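Local structure of putative angiotensinogen (Lampetra fluviatilis, 5INW) at residues M171-F177 with Y218-T223. The protein binds heparin, which promotes its inhibition of thrombin through a template mechanism, and belongs to the serpin family. The protein carries 1 engineered substitution. Numbering follows the deposited sequence.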
loop_
_atom_site.group_PDB
_atom_site.type_symbol
_atom_site.label_atom_id
_atom_site.label_comp_id
_atom_site.label_asym_id
_atom_site.label_seq_id
_atom_site.Cartn_x
_atom_site.Cartn_y
_atom_site.Cartn_z
ATOM N N MET A 171 2.077 6.214 -10.134
ATOM C CA MET A 171 1.197 7.368 -10.230
ATOM C C MET A 171 0.355 7.333 -8.959
ATOM O O MET A 171 -0.081 6.275 -8.536
ATOM C CB MET A 171 0.343 7.210 -11.511
ATOM C CG MET A 171 -0.789 8.210 -11.792
ATOM S SD MET A 171 -2.300 7.660 -10.941
ATOM C CE MET A 171 -3.275 6.882 -12.231
ATOM N N GLY A 172 0.121 8.500 -8.379
ATOM C CA GLY A 172 -0.651 8.664 -7.169
ATOM C C GLY A 172 -1.520 9.908 -7.241
ATOM O O GLY A 172 -1.071 10.973 -7.696
ATOM N N LYS A 173 -2.759 9.794 -6.777
ATOM C CA LYS A 173 -3.718 10.866 -6.877
ATOM C C LYS A 173 -4.501 10.901 -5.590
ATOM O O LYS A 173 -5.057 9.904 -5.187
ATOM C CB LYS A 173 -4.621 10.602 -8.097
ATOM C CG LYS A 173 -5.432 11.785 -8.582
ATOM C CD LYS A 173 -4.631 12.806 -9.391
ATOM C CE LYS A 173 -5.258 14.216 -9.299
ATOM N NZ LYS A 173 -4.950 14.950 -8.019
ATOM N N ASN A 174 -4.534 12.055 -4.944
ATOM C CA ASN A 174 -5.521 12.350 -3.917
ATOM C C ASN A 174 -6.695 13.153 -4.457
ATOM O O ASN A 174 -6.536 14.044 -5.278
ATOM C CB ASN A 174 -4.917 13.171 -2.824
ATOM C CG ASN A 174 -3.709 12.529 -2.248
ATOM O OD1 ASN A 174 -3.760 11.427 -1.657
ATOM N ND2 ASN A 174 -2.598 13.224 -2.374
ATOM N N VAL A 175 -7.880 12.840 -3.957
ATOM C CA VAL A 175 -9.104 13.557 -4.312
ATOM C C VAL A 175 -9.924 13.725 -3.071
ATOM O O VAL A 175 -9.973 12.802 -2.254
ATOM C CB VAL A 175 -9.923 12.818 -5.380
ATOM C CG1 VAL A 175 -11.130 13.649 -5.778
ATOM C CG2 VAL A 175 -9.069 12.598 -6.630
ATOM N N VAL A 176 -10.485 14.918 -2.888
ATOM C CA VAL A 176 -11.283 15.216 -1.734
ATOM C C VAL A 176 -12.624 15.772 -2.160
ATOM O O VAL A 176 -12.745 16.863 -2.772
ATOM C CB VAL A 176 -10.572 16.203 -0.781
ATOM C CG1 VAL A 176 -11.478 16.580 0.387
ATOM C CG2 VAL A 176 -9.238 15.614 -0.264
ATOM N N PHE A 177 -13.663 15.040 -1.811
ATOM C CA PHE A 177 -15.026 15.502 -2.052
ATOM C C PHE A 177 -15.599 16.111 -0.776
ATOM O O PHE A 177 -15.374 15.597 0.317
ATOM C CB PHE A 177 -15.890 14.326 -2.528
ATOM C CG PHE A 177 -15.383 13.666 -3.755
ATOM C CD1 PHE A 177 -15.571 14.260 -4.995
ATOM C CD2 PHE A 177 -14.689 12.432 -3.668
ATOM C CE1 PHE A 177 -15.129 13.652 -6.156
ATOM C CE2 PHE A 177 -14.225 11.801 -4.849
ATOM C CZ PHE A 177 -14.439 12.432 -6.102
ATOM N N TYR A 218 -15.451 11.265 -11.776
ATOM C CA TYR A 218 -14.325 12.176 -11.568
ATOM C C TYR A 218 -13.029 11.437 -11.343
ATOM O O TYR A 218 -11.994 11.832 -11.868
ATOM C CB TYR A 218 -14.554 13.093 -10.373
ATOM C CG TYR A 218 -13.487 14.189 -10.252
ATOM C CD1 TYR A 218 -13.651 15.444 -10.878
ATOM C CD2 TYR A 218 -12.327 13.979 -9.513
ATOM C CE1 TYR A 218 -12.697 16.446 -10.736
ATOM C CE2 TYR A 218 -11.380 14.963 -9.391
ATOM C CZ TYR A 218 -11.557 16.182 -10.004
ATOM O OH TYR A 218 -10.581 17.128 -9.860
ATOM N N ILE A 219 -13.084 10.377 -10.538
ATOM C CA ILE A 219 -11.887 9.623 -10.218
ATOM C C ILE A 219 -11.338 8.990 -11.487
ATOM O O ILE A 219 -10.131 9.054 -11.757
ATOM C CB ILE A 219 -12.148 8.597 -9.118
ATOM C CG1 ILE A 219 -12.349 9.329 -7.824
ATOM C CG2 ILE A 219 -10.991 7.632 -8.963
ATOM C CD1 ILE A 219 -12.983 8.478 -6.763
ATOM N N GLU A 220 -12.235 8.404 -12.263
ATOM C CA GLU A 220 -11.867 7.747 -13.502
ATOM C C GLU A 220 -11.269 8.717 -14.513
ATOM O O GLU A 220 -10.292 8.385 -15.155
ATOM C CB GLU A 220 -13.084 7.057 -14.101
ATOM C CG GLU A 220 -12.740 6.077 -15.194
ATOM C CD GLU A 220 -13.948 5.355 -15.747
ATOM O OE1 GLU A 220 -14.683 4.750 -14.929
ATOM O OE2 GLU A 220 -14.147 5.395 -16.992
ATOM N N LYS A 221 -11.868 9.892 -14.658
ATOM C CA LYS A 221 -11.357 10.938 -15.550
ATOM C C LYS A 221 -9.908 11.229 -15.238
ATOM O O LYS A 221 -9.048 11.171 -16.106
ATOM C CB LYS A 221 -12.240 12.230 -15.455
ATOM C CG LYS A 221 -13.525 12.171 -16.283
ATOM C CD LYS A 221 -14.441 13.322 -15.878
ATOM C CE LYS A 221 -15.707 13.372 -16.723
ATOM N NZ LYS A 221 -16.201 14.776 -16.898
ATOM N N VAL A 222 -9.621 11.411 -13.975
ATOM C CA VAL A 222 -8.284 11.789 -13.534
ATOM C C VAL A 222 -7.233 10.625 -13.422
ATOM O O VAL A 222 -6.128 10.834 -12.979
ATOM C CB VAL A 222 -8.418 12.552 -12.193
ATOM C CG1 VAL A 222 -7.079 13.044 -11.694
ATOM C CG2 VAL A 222 -9.330 13.774 -12.367
ATOM N N THR A 223 -7.549 9.398 -13.808
ATOM C CA THR A 223 -6.648 8.256 -13.582
ATOM C C THR A 223 -6.674 7.310 -14.808
ATOM O O THR A 223 -6.516 6.088 -14.698
ATOM C CB THR A 223 -7.076 7.530 -12.274
ATOM O OG1 THR A 223 -8.416 7.004 -12.387
ATOM C CG2 THR A 223 -7.052 8.459 -11.073
#
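This is helix-on-sheet packing in the serpin fold: the C-terminal turn of helix 208-221 (helix F) and the two residues after it pack against one face of strand 168-179 (strand 2 of sheet A), running roughly antiparallel to it. In this loop-cleaved form strand 405-417 sits in the same sheet, between 238-251 and 389-401. Because strand side chains alternate, the CA-to-CB bonds of Met171, Lys173 and Val175 point toward segment 218-223, whereas Asn174 and Val176 face the other side, touching helix 110-122. The contact is made mainly by side chains and is largely apolar. Val175 CG1 meets Tyr218 CE2 at 3.9 Å. The edge of the Phe177 ring approaches both Tyr218 CB and Ile219, with Phe177 CE2 4.0 Å from Ile219 CD1. Further along, Lys173 presses its aliphatic part on Val222, CE to CG1 at 3.2 Å, while its NZ makes a weak hydrogen bond to Asn174 O. Met171 CE reaches Thr223 CB at 3.9 Å. Thr223 OG1 donates a 2.7 Å hydrogen bond to Ile219 O.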